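Local atomic coordinates of extracellular solute-binding protein family 1 (Arthrobacter chlorophenolicus, PDB entry 4R2F), a protein that probably serves as the sugar-binding component of an ABC transporter, and here holds the glucose disaccharide laminaribiose. Residues N206-M211 and E239-L244; R233-V238 and T412-A417. All blocks are in the same frame, centred on the assembly; numbering follows the deposited sequence.

Contact 1: residues N206-M211 and E239-L244. With BGC (beta-D-glucopyranose), chain B.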
# COMPACT_ATOMS: atom_id res chain seq x y z
N ASN A 206 3.68 8.99 -3.04
CA ASN A 206 2.34 9.33 -2.53
C ASN A 206 2.21 8.86 -1.09
O ASN A 206 1.71 9.58 -0.23
CB ASN A 206 1.25 8.63 -3.34
CG ASN A 206 1.06 9.20 -4.72
OD1 ASN A 206 0.25 8.69 -5.49
ND2 ASN A 206 1.73 10.29 -5.03
N HIS A 207 2.70 7.65 -0.83
CA HIS A 207 2.46 7.04 0.45
C HIS A 207 3.31 7.68 1.52
O HIS A 207 2.89 7.80 2.67
CB HIS A 207 2.73 5.55 0.38
CG HIS A 207 1.84 4.82 -0.57
ND1 HIS A 207 2.05 3.50 -0.93
CD2 HIS A 207 0.73 5.22 -1.24
CE1 HIS A 207 1.10 3.13 -1.78
NE2 HIS A 207 0.29 4.15 -1.98
N LEU A 208 4.51 8.09 1.12
CA LEU A 208 5.41 8.82 1.96
C LEU A 208 4.75 10.13 2.42
O LEU A 208 4.88 10.49 3.57
CB LEU A 208 6.72 9.12 1.22
CG LEU A 208 7.79 9.82 2.04
CD1 LEU A 208 8.14 9.08 3.33
CD2 LEU A 208 9.03 10.02 1.18
N MET A 209 4.08 10.83 1.52
CA MET A 209 3.48 12.15 1.86
C MET A 209 2.54 11.94 3.05
O MET A 209 2.68 12.57 4.12
CB MET A 209 2.73 12.78 0.67
CG MET A 209 3.57 13.18 -0.56
SD MET A 209 4.92 14.36 -0.30
CE MET A 209 6.31 13.26 -0.16
N ILE A 210 1.65 10.96 2.89
CA ILE A 210 0.64 10.68 3.90
C ILE A 210 1.26 10.03 5.12
O ILE A 210 0.90 10.40 6.24
CB ILE A 210 -0.51 9.79 3.38
CG1 ILE A 210 -1.09 10.33 2.08
CG2 ILE A 210 -1.61 9.67 4.45
CD1 ILE A 210 -1.71 11.70 2.20
N MET A 211 2.20 9.10 4.95
CA MET A 211 2.89 8.52 6.13
C MET A 211 3.51 9.58 7.01
O MET A 211 3.42 9.48 8.25
CB MET A 211 3.96 7.47 5.80
CG MET A 211 4.56 6.83 7.07
SD MET A 211 5.97 7.78 7.72
CE MET A 211 7.29 6.95 6.83
N GLU A 239 6.93 20.62 5.48
CA GLU A 239 8.16 21.40 5.67
C GLU A 239 9.37 20.50 5.89
O GLU A 239 10.46 20.80 5.44
CB GLU A 239 8.03 22.39 6.84
CG GLU A 239 7.15 23.60 6.54
CD GLU A 239 6.94 24.54 7.73
OE1 GLU A 239 7.17 24.15 8.90
OE2 GLU A 239 6.54 25.70 7.50
N PHE A 240 9.19 19.40 6.60
CA PHE A 240 10.30 18.51 6.86
C PHE A 240 10.74 17.79 5.57
O PHE A 240 11.93 17.70 5.29
CB PHE A 240 9.95 17.52 7.96
CG PHE A 240 11.06 16.58 8.26
CD1 PHE A 240 12.23 17.04 8.85
CD2 PHE A 240 10.94 15.23 7.95
CE1 PHE A 240 13.27 16.17 9.12
CE2 PHE A 240 11.98 14.36 8.24
CZ PHE A 240 13.15 14.82 8.81
N LEU A 241 9.78 17.32 4.80
CA LEU A 241 10.06 16.71 3.51
C LEU A 241 10.79 17.69 2.58
O LEU A 241 11.79 17.34 1.97
CB LEU A 241 8.78 16.20 2.88
CG LEU A 241 8.24 14.95 3.59
CD1 LEU A 241 6.77 14.70 3.32
CD2 LEU A 241 9.07 13.73 3.22
N LEU A 242 10.30 18.92 2.51
CA LEU A 242 11.00 19.95 1.73
C LEU A 242 12.43 20.19 2.18
O LEU A 242 13.31 20.42 1.35
CB LEU A 242 10.23 21.26 1.78
CG LEU A 242 8.90 21.25 1.05
CD1 LEU A 242 8.08 22.49 1.43
CD2 LEU A 242 9.13 21.17 -0.45
N GLU A 243 12.68 20.08 3.48
CA GLU A 243 14.01 20.20 4.01
C GLU A 243 14.85 18.99 3.61
O GLU A 243 16.03 19.13 3.32
CB GLU A 243 13.95 20.32 5.52
CG GLU A 243 15.16 20.97 6.14
CD GLU A 243 15.04 21.06 7.65
OE1 GLU A 243 16.02 21.48 8.30
OE2 GLU A 243 13.97 20.70 8.20
N LEU A 244 14.29 17.79 3.65
CA LEU A 244 15.02 16.63 3.13
C LEU A 244 15.38 16.80 1.64
O LEU A 244 16.50 16.46 1.22
CB LEU A 244 14.23 15.35 3.32
CG LEU A 244 13.96 14.90 4.74
CD1 LEU A 244 13.24 13.57 4.68
CD2 LEU A 244 15.24 14.78 5.54
C2 BGC B . -1.50 -0.26 -2.01
C3 BGC B . -2.97 -0.08 -2.42
C4 BGC B . -3.17 1.30 -3.03
C5 BGC B . -2.19 1.51 -4.18
C6 BGC B . -2.27 2.94 -4.74
C1 BGC B . -0.69 -0.09 -3.28
O2 BGC B . -1.29 -1.54 -1.42
O3 BGC B . -3.83 -0.26 -1.30
O4 BGC B . -4.48 1.39 -3.57
O5 BGC B . -0.85 1.25 -3.74
O6 BGC B . -1.90 3.94 -3.77
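Helix 204-215 lends His207 to the laminaribiose pocket, and on its other side Leu208 and Met209 pack on Leu241 of helix 232-246. The helix thus has two working sides. On one, His207 reaches the sugar. His207 NE2 donates to O6 of one glucose unit at 2.8 Å, and the bond is nearly straight (172°). O6 and C6 lie at the edge of the imidazole, near its plane. The other ring nitrogen, ND1, is paired with NE of Arg156, which would fix the turn of the ring.

On the other side the contact is purely apolar. Leu241 uses both of its branches. Leu241 CD1 meets the methyl CE of Met209 at 3.8 Å, with Met209 SD slightly farther at 4.1 Å. Leu241 CD2 faces CD2 of Leu208 more loosely, at 4.2 Å. The Met209 chain is bent at chi2 (-57°) and chi3 (97°), which carries its methyl over to Leu241. The backbones stay well apart, with Met209 CA and Leu241 CA 8.2 Å from each other.

All three residues are buried. Met209 also packs on Phe403, Thr404 and Val407 of helix 398-408, while Leu208 touches Met275 of strand 273-275.

Contact 2: residues R233-V238 and T412-A417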
# COMPACT_ATOMS: atom_id res chain seq x y z
N ARG A 233 -0.04 20.22 11.78
CA ARG A 233 0.84 19.05 11.82
C ARG A 233 1.19 18.59 10.41
O ARG A 233 2.29 18.11 10.15
CB ARG A 233 0.23 17.89 12.59
CG ARG A 233 -0.01 18.16 14.07
CD ARG A 233 1.28 18.42 14.78
NE ARG A 233 1.13 18.49 16.22
CZ ARG A 233 1.19 17.47 17.06
NH1 ARG A 233 1.35 16.22 16.64
NH2 ARG A 233 1.07 17.70 18.36
N ASN A 234 0.24 18.73 9.51
CA ASN A 234 0.49 18.47 8.12
C ASN A 234 1.48 19.46 7.55
O ASN A 234 2.35 19.06 6.78
CB ASN A 234 -0.80 18.50 7.31
CG ASN A 234 -1.74 17.35 7.66
OD1 ASN A 234 -1.33 16.36 8.30
ND2 ASN A 234 -2.98 17.45 7.21
N VAL A 235 1.39 20.72 7.92
CA VAL A 235 2.31 21.73 7.38
C VAL A 235 3.72 21.41 7.80
O VAL A 235 4.65 21.44 6.98
CB VAL A 235 1.96 23.17 7.82
CG1 VAL A 235 3.03 24.17 7.38
CG2 VAL A 235 0.61 23.57 7.25
N GLU A 236 3.89 21.12 9.07
CA GLU A 236 5.20 20.71 9.57
C GLU A 236 5.79 19.50 8.86
O GLU A 236 7.00 19.43 8.65
CB GLU A 236 5.12 20.32 11.03
CG GLU A 236 5.77 21.25 12.00
CD GLU A 236 5.87 20.59 13.34
OE1 GLU A 236 6.99 20.47 13.86
OE2 GLU A 236 4.81 20.15 13.85
N ALA A 237 4.94 18.52 8.57
CA ALA A 237 5.35 17.30 7.92
C ALA A 237 5.88 17.61 6.53
O ALA A 237 6.94 17.13 6.14
CB ALA A 237 4.20 16.30 7.86
N VAL A 238 5.16 18.47 5.81
CA VAL A 238 5.56 18.87 4.48
C VAL A 238 6.81 19.73 4.50
O VAL A 238 7.66 19.57 3.63
CB VAL A 238 4.42 19.56 3.73
CG1 VAL A 238 4.90 20.08 2.37
CG2 VAL A 238 3.28 18.58 3.49
N THR A 412 7.37 24.55 -4.53
CA THR A 412 6.69 25.62 -3.81
C THR A 412 6.79 25.39 -2.32
O THR A 412 7.43 24.44 -1.87
CB THR A 412 5.23 25.77 -4.28
OG1 THR A 412 4.71 27.00 -3.77
CG2 THR A 412 4.37 24.62 -3.78
N ASP A 413 6.20 26.30 -1.55
CA ASP A 413 6.25 26.21 -0.09
C ASP A 413 5.13 25.27 0.42
O ASP A 413 4.19 24.94 -0.31
CB ASP A 413 6.14 27.59 0.54
CG ASP A 413 4.79 28.22 0.31
OD1 ASP A 413 4.54 28.73 -0.81
OD2 ASP A 413 3.96 28.17 1.24
N ALA A 414 5.27 24.86 1.67
CA ALA A 414 4.42 23.79 2.24
C ALA A 414 2.95 24.16 2.22
O ALA A 414 2.10 23.41 1.71
CB ALA A 414 4.88 23.49 3.66
N LYS A 415 2.65 25.35 2.73
CA LYS A 415 1.27 25.86 2.74
C LYS A 415 0.67 25.92 1.35
O LYS A 415 -0.47 25.47 1.16
CB LYS A 415 1.20 27.25 3.42
CG LYS A 415 1.05 27.17 4.94
CD LYS A 415 1.80 28.26 5.69
CE LYS A 415 1.34 28.32 7.14
NZ LYS A 415 2.39 28.84 8.05
N SER A 416 1.42 26.41 0.36
CA SER A 416 0.89 26.47 -1.01
C SER A 416 0.61 25.08 -1.59
O SER A 416 -0.41 24.86 -2.26
CB SER A 416 1.85 27.23 -1.96
OG SER A 416 2.12 28.55 -1.49
N ALA A 417 1.54 24.16 -1.40
CA ALA A 417 1.38 22.80 -1.92
C ALA A 417 0.12 22.15 -1.31
O ALA A 417 -0.71 21.60 -2.02
CB ALA A 417 2.62 21.99 -1.61
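Ala414, in the first turn of helix 414-428, packs against Val235 and Val238 of helix 232-246. This is the tight part of the contact. The methyl CB of Ala414 lies 3.6 Å from CG1 of Val238. That branch of Val238 stands anti to its own backbone nitrogen (chi1 175°), which directs it at the alanine. Ala414 CB also sits 3.9 Å from Val235 O and 4.2 Å from Val235 CG1. With so small a side chain between them, the backbones come close: Val238 CA and Ala414 CA are 5.5 Å apart.

The solvent side is looser. Lys415 is exposed, and its chain passes Val235 with Lys415 CG 4.3 Å from Val235 CG2. No hydrogen bond joins the two segments.

Polar bonds instead secure the start of the second helix. Asp413 is its N-cap. OD2 of Asp413 accepts from Ser416 N at 3.2 Å, with the donor well above the carboxylate plane. Ser416 OG donates to Asp413 OD1 in a notably short hydrogen bond (2.5 Å), on the syn side and 27° out of plane. Ser416 meets both carboxylate oxygens.

Helix 398-408 lies beside both segments: Val238 touches its Phe403 and Val407, and Ala417 touches Phe403. Leu418, farther along helix 414-428, continues the packing against Val235 and Val238.

How the contacts relate
Helix 232-246 serves both contacts, and their centres are about 9 Å apart. Leu241 faces helix 204-215, while Val235 and Val238 meet the C-terminal helix 414-428. The two contacts also touch directly: Glu239 CG lies 3.7 Å from Ala414 CB, and Leu242 CD1 lies 3.7 Å from Ala414 N. Helix 398-408 links them further, since Phe403 and Val407 pack on both Met209 and Val238. Contact 2 lies farther out, its centre about 23 Å from the centre of the chain against about 16 Å for contact 1. In order of contact, the sugar meets His207 of helix 204-215, that helix packs on helix 232-246, and that one on helix 414-428.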